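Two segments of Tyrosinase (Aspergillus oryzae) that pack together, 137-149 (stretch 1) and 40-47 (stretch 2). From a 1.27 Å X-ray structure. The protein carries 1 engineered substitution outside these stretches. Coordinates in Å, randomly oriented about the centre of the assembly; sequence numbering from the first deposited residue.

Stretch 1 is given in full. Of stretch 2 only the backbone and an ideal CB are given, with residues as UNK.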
# COMPACT_ATOMS: atom_id res chain seq x y z
N ASP A 137 29.71 -15.62 -16.98
CA ASP A 137 29.26 -15.43 -15.61
C ASP A 137 27.74 -15.23 -15.52
O ASP A 137 27.09 -15.87 -14.69
CB ASP A 137 29.91 -14.21 -14.95
CG ASP A 137 31.36 -14.39 -14.54
OD1 ASP A 137 31.84 -15.54 -14.48
OD2 ASP A 137 32.01 -13.35 -14.27
N TRP A 138 27.17 -14.37 -16.37
CA TRP A 138 25.72 -14.13 -16.36
C TRP A 138 24.95 -15.37 -16.79
O TRP A 138 23.90 -15.74 -16.23
CB TRP A 138 25.36 -12.90 -17.22
CG TRP A 138 25.61 -11.62 -16.46
CD1 TRP A 138 26.84 -11.12 -16.15
CD2 TRP A 138 24.67 -10.70 -15.91
NE1 TRP A 138 26.72 -9.94 -15.45
CE2 TRP A 138 25.39 -9.65 -15.29
CE3 TRP A 138 23.27 -10.63 -15.87
CZ2 TRP A 138 24.78 -8.58 -14.65
CZ3 TRP A 138 22.67 -9.56 -15.24
CH2 TRP A 138 23.42 -8.54 -14.63
N GLU A 139 25.47 -16.06 -17.80
CA GLU A 139 24.83 -17.28 -18.28
C GLU A 139 24.84 -18.35 -17.19
O GLU A 139 23.83 -19.03 -17.00
CB GLU A 139 25.51 -17.79 -19.56
CG GLU A 139 25.23 -16.93 -20.79
CD GLU A 139 26.10 -17.32 -21.97
OE1 GLU A 139 26.74 -18.40 -21.86
OE2 GLU A 139 26.18 -16.60 -22.99
N ASN A 140 25.97 -18.49 -16.49
CA ASN A 140 26.08 -19.43 -15.38
C ASN A 140 25.01 -19.17 -14.33
O ASN A 140 24.39 -20.08 -13.78
CB ASN A 140 27.46 -19.29 -14.72
CG ASN A 140 27.58 -20.27 -13.56
OD1 ASN A 140 27.75 -21.47 -13.80
ND2 ASN A 140 27.47 -19.77 -12.33
N GLU A 141 24.80 -17.88 -14.02
CA GLU A 141 23.77 -17.56 -13.01
C GLU A 141 22.37 -17.84 -13.52
O GLU A 141 21.53 -18.36 -12.78
CB GLU A 141 23.91 -16.10 -12.59
CG GLU A 141 25.19 -15.81 -11.84
CD GLU A 141 25.20 -16.17 -10.38
OE1 GLU A 141 24.15 -16.48 -9.79
OE2 GLU A 141 26.29 -16.14 -9.79
N ALA A 142 22.06 -17.55 -14.78
CA ALA A 142 20.75 -17.93 -15.31
C ALA A 142 20.50 -19.43 -15.27
O ALA A 142 19.38 -19.90 -15.04
CB ALA A 142 20.61 -17.48 -16.76
N LYS A 143 21.53 -20.21 -15.56
CA LYS A 143 21.41 -21.66 -15.59
C LYS A 143 21.27 -22.25 -14.20
O LYS A 143 20.73 -23.35 -14.02
CB LYS A 143 22.63 -22.26 -16.30
CG LYS A 143 22.60 -22.00 -17.80
CD LYS A 143 23.89 -22.51 -18.44
CE LYS A 143 23.92 -22.12 -19.92
NZ LYS A 143 25.16 -22.63 -20.56
N GLN A 144 21.73 -21.52 -13.19
CA GLN A 144 21.59 -21.98 -11.81
C GLN A 144 20.25 -21.52 -11.24
O GLN A 144 19.71 -22.13 -10.32
CB GLN A 144 22.72 -21.45 -10.94
CG GLN A 144 23.90 -22.38 -10.75
CD GLN A 144 23.51 -23.77 -10.26
OE1 GLN A 144 22.94 -23.98 -9.18
NE2 GLN A 144 23.83 -24.75 -11.07
N TRP A 145 19.71 -20.41 -11.72
CA TRP A 145 18.48 -19.85 -11.19
C TRP A 145 17.29 -20.78 -11.35
O TRP A 145 17.13 -21.40 -12.39
CB TRP A 145 18.14 -18.53 -11.89
CG TRP A 145 16.86 -17.93 -11.41
CD1 TRP A 145 16.72 -17.08 -10.33
CD2 TRP A 145 15.56 -18.12 -11.97
NE1 TRP A 145 15.38 -16.75 -10.22
CE2 TRP A 145 14.66 -17.36 -11.20
CE3 TRP A 145 15.07 -18.86 -13.07
CZ2 TRP A 145 13.30 -17.32 -11.50
CZ3 TRP A 145 13.72 -18.82 -13.36
CH2 TRP A 145 12.85 -18.06 -12.56
N ARG A 146 16.46 -20.83 -10.31
CA ARG A 146 15.18 -21.53 -10.41
C ARG A 146 14.15 -20.65 -9.71
O ARG A 146 14.51 -19.75 -8.93
CB ARG A 146 15.25 -22.91 -9.76
CG ARG A 146 16.15 -23.90 -10.52
CD ARG A 146 15.54 -24.20 -11.87
NE ARG A 146 16.24 -25.23 -12.67
CZ ARG A 146 17.32 -25.03 -13.41
NH1 ARG A 146 17.89 -23.83 -13.45
NH2 ARG A 146 17.84 -26.03 -14.11
N LEU A 147 12.88 -20.89 -9.98
CA LEU A 147 11.87 -19.99 -9.39
C LEU A 147 11.88 -20.15 -7.88
O LEU A 147 11.67 -21.25 -7.36
CB LEU A 147 10.48 -20.37 -9.93
CG LEU A 147 9.33 -19.47 -9.42
CD1 LEU A 147 9.43 -18.07 -10.04
CD2 LEU A 147 7.98 -20.10 -9.71
N PRO A 148 12.10 -19.10 -7.12
CA PRO A 148 12.03 -19.23 -5.66
C PRO A 148 10.63 -19.54 -5.14
O PRO A 148 9.63 -19.24 -5.79
CB PRO A 148 12.47 -17.86 -5.16
CG PRO A 148 13.21 -17.25 -6.31
CD PRO A 148 12.47 -17.73 -7.54
N TYR A 149 10.59 -20.13 -3.94
CA TYR A 149 9.31 -20.41 -3.29
C TYR A 149 9.11 -19.49 -2.10
O TYR A 149 10.07 -19.10 -1.42
CB TYR A 149 9.17 -21.90 -2.89
CG TYR A 149 10.13 -22.35 -1.81
CD1 TYR A 149 9.78 -22.26 -0.47
CD2 TYR A 149 11.37 -22.89 -2.15
CE1 TYR A 149 10.65 -22.68 0.53
CE2 TYR A 149 12.25 -23.30 -1.16
CZ TYR A 149 11.88 -23.20 0.17
OH TYR A 149 12.77 -23.61 1.15
N UNK A 40 24.04 -9.59 -7.08
CA UNK A 40 22.68 -9.36 -7.54
C UNK A 40 22.46 -9.83 -8.96
O UNK A 40 21.48 -9.38 -9.58
CB UNK A 40 22.33 -7.87 -7.43
N UNK A 41 23.28 -10.77 -9.49
CA UNK A 41 23.00 -11.11 -10.90
C UNK A 41 21.67 -11.84 -11.00
O UNK A 41 20.86 -11.46 -11.85
CB UNK A 41 24.12 -11.97 -11.49
N UNK A 42 21.40 -12.86 -10.17
CA UNK A 42 20.10 -13.55 -10.32
C UNK A 42 18.94 -12.62 -10.06
O UNK A 42 17.90 -12.68 -10.74
CB UNK A 42 20.01 -14.75 -9.37
N UNK A 43 19.05 -11.74 -9.05
CA UNK A 43 17.98 -10.78 -8.80
C UNK A 43 17.75 -9.87 -10.00
O UNK A 43 16.60 -9.59 -10.41
CB UNK A 43 18.30 -9.94 -7.56
N UNK A 44 18.84 -9.40 -10.60
CA UNK A 44 18.70 -8.57 -11.80
C UNK A 44 18.06 -9.34 -12.94
O UNK A 44 17.15 -8.86 -13.62
CB UNK A 44 20.06 -8.03 -12.24
N UNK A 45 18.50 -10.58 -13.17
CA UNK A 45 17.93 -11.40 -14.24
C UNK A 45 16.43 -11.60 -14.03
O UNK A 45 15.62 -11.53 -14.96
CB UNK A 45 18.64 -12.75 -14.31
N UNK A 46 16.04 -11.89 -12.78
CA UNK A 46 14.64 -12.21 -12.51
C UNK A 46 13.80 -10.94 -12.70
O UNK A 46 12.77 -10.95 -13.38
CB UNK A 46 14.47 -12.78 -11.10
N UNK A 47 14.26 -9.82 -12.14
CA UNK A 47 13.52 -8.56 -12.30
C UNK A 47 13.42 -8.14 -13.76
O UNK A 47 12.35 -7.77 -14.26
CB UNK A 47 14.19 -7.45 -11.49

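Stretch 1 is a helix through Q144 that then runs on as loop. Stretch 2 is helical from position 41, and the two helix axes cross at -73° with a closest approach of 9.4 Å.

Position 40 precedes the helix, at the N-cap. Its CA-to-CB bond points away from stretch 1, and nothing of stretch 1 lies within 5.5 Å of the ideal CB. Stretch 1 sets no demand here, so many side chains would suit. The residue is R40.

Position 41 points toward stretch 1. The ideal CB is 4.0 Å from E141 CG and 4.6 Å from W138 CE2. An indole face and an aliphatic stem favour an apolar side chain of medium size, such as valine, isoleucine, leucine or methionine. The residue is I41. Its CG2 lies over one face of the W138 ring, 3.7 Å from the centroid of the six-membered ring, a CH-pi contact. The same CG2 is 3.6 Å from E141 CB.

Position 42 also points toward stretch 1. Its ideal CB is 4.1 Å from W145 CD1 and 4.5 Å from E141 OE1. The carboxylate offers an acceptor, so a donor would fit: glutamine, lysine, arginine or perhaps asparagine. The residue is Q42. Its NE2 donates a hydrogen bond to E141 OE1 at 3.1 Å. Its OE1 lies at the edge of the W145 ring, 3.6 Å from W145 CD1. Two waters also bridge the stretches at this position. One accepts from Q42 N and donates to E141 OE1. The other donates to Q42 OE1 and accepts a weak bond from R146 N.

Position 43 points away, and its ideal CB has no neighbour in stretch 1. The choice is open from this side. It is L43.

Position 44 points toward the far end of the W138 indole, with CH2 4.2 Å from the ideal CB. A small or beta-branched residue would suit, such as alanine, valine or threonine. It is T44. Its CG2 meets the ring edge, 3.8 Å from W138 CH2, while OG1 donates back to R40 O at 2.8 Å, one helical turn earlier.

Position 45 points toward stretch 1 from farther off, 5.2 Å from W138 CZ3 to the ideal CB. That gap asks for reach and apolar character: leucine, methionine or isoleucine. It is L45. CD2 sits at the W138 ring edge, 3.7 Å from CE3, and CD1 is 3.9 Å from A142 CB.

Position 46 points toward stretch 1, its ideal CB 4.2 Å from W145 NE1. L147 and P148 lie beyond, so a large apolar or aromatic side chain would suit. It is F46. The edge of W145 meets its face, with ring centroids 5.2 Å apart and planes at 58°. F46 CZ touches L147 CD1 at 3.8 Å, and F46 CE2 touches P148 CD at 3.8 Å. W145 NE1 is left without a hydrogen-bond partner.

Position 47 is out of reach of stretch 1, which does not restrict it. It is V47.

Stretch 2 (40-47) RIQLTLFV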
# COMPACT_ATOMS: atom_id res chain seq x y z
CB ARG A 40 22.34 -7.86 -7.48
CG ARG A 40 22.12 -7.31 -6.10
CD ARG A 40 21.82 -5.80 -6.12
NE ARG A 40 21.81 -5.29 -4.75
CZ ARG A 40 20.73 -4.90 -4.09
NH1 ARG A 40 19.52 -4.93 -4.64
NH2 ARG A 40 20.87 -4.46 -2.85
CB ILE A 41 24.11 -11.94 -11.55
CG1 ILE A 41 25.42 -11.17 -11.69
CG2 ILE A 41 23.65 -12.48 -12.90
CD1 ILE A 41 26.61 -12.00 -12.14
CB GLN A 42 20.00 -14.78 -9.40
CG GLN A 42 20.84 -15.96 -9.88
CD GLN A 42 20.67 -17.17 -9.01
OE1 GLN A 42 19.66 -17.31 -8.32
NE2 GLN A 42 21.60 -18.11 -9.09
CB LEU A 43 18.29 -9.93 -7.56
CG LEU A 43 17.30 -8.81 -7.23
CD1 LEU A 43 15.92 -9.38 -6.91
CD2 LEU A 43 17.80 -8.00 -6.04
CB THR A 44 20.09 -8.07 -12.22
OG1 THR A 44 20.63 -7.23 -11.19
CG2 THR A 44 20.03 -7.20 -13.49
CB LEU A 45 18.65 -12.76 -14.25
CG LEU A 45 20.06 -12.78 -14.86
CD1 LEU A 45 20.68 -14.16 -14.65
CD2 LEU A 45 20.02 -12.34 -16.32
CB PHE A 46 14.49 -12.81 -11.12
CG PHE A 46 13.15 -13.38 -10.72
CD1 PHE A 46 12.09 -13.53 -11.59
CD2 PHE A 46 12.96 -13.77 -9.38
CE1 PHE A 46 10.85 -14.06 -11.18
CE2 PHE A 46 11.76 -14.32 -8.98
CZ PHE A 46 10.71 -14.48 -9.86
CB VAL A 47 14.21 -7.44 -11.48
CG1 VAL A 47 13.64 -6.08 -11.83
CG2 VAL A 47 14.07 -7.73 -9.99
O HOH W 1 18.09 -19.60 -7.49
O HOH W 2 23.30 -14.02 -8.31
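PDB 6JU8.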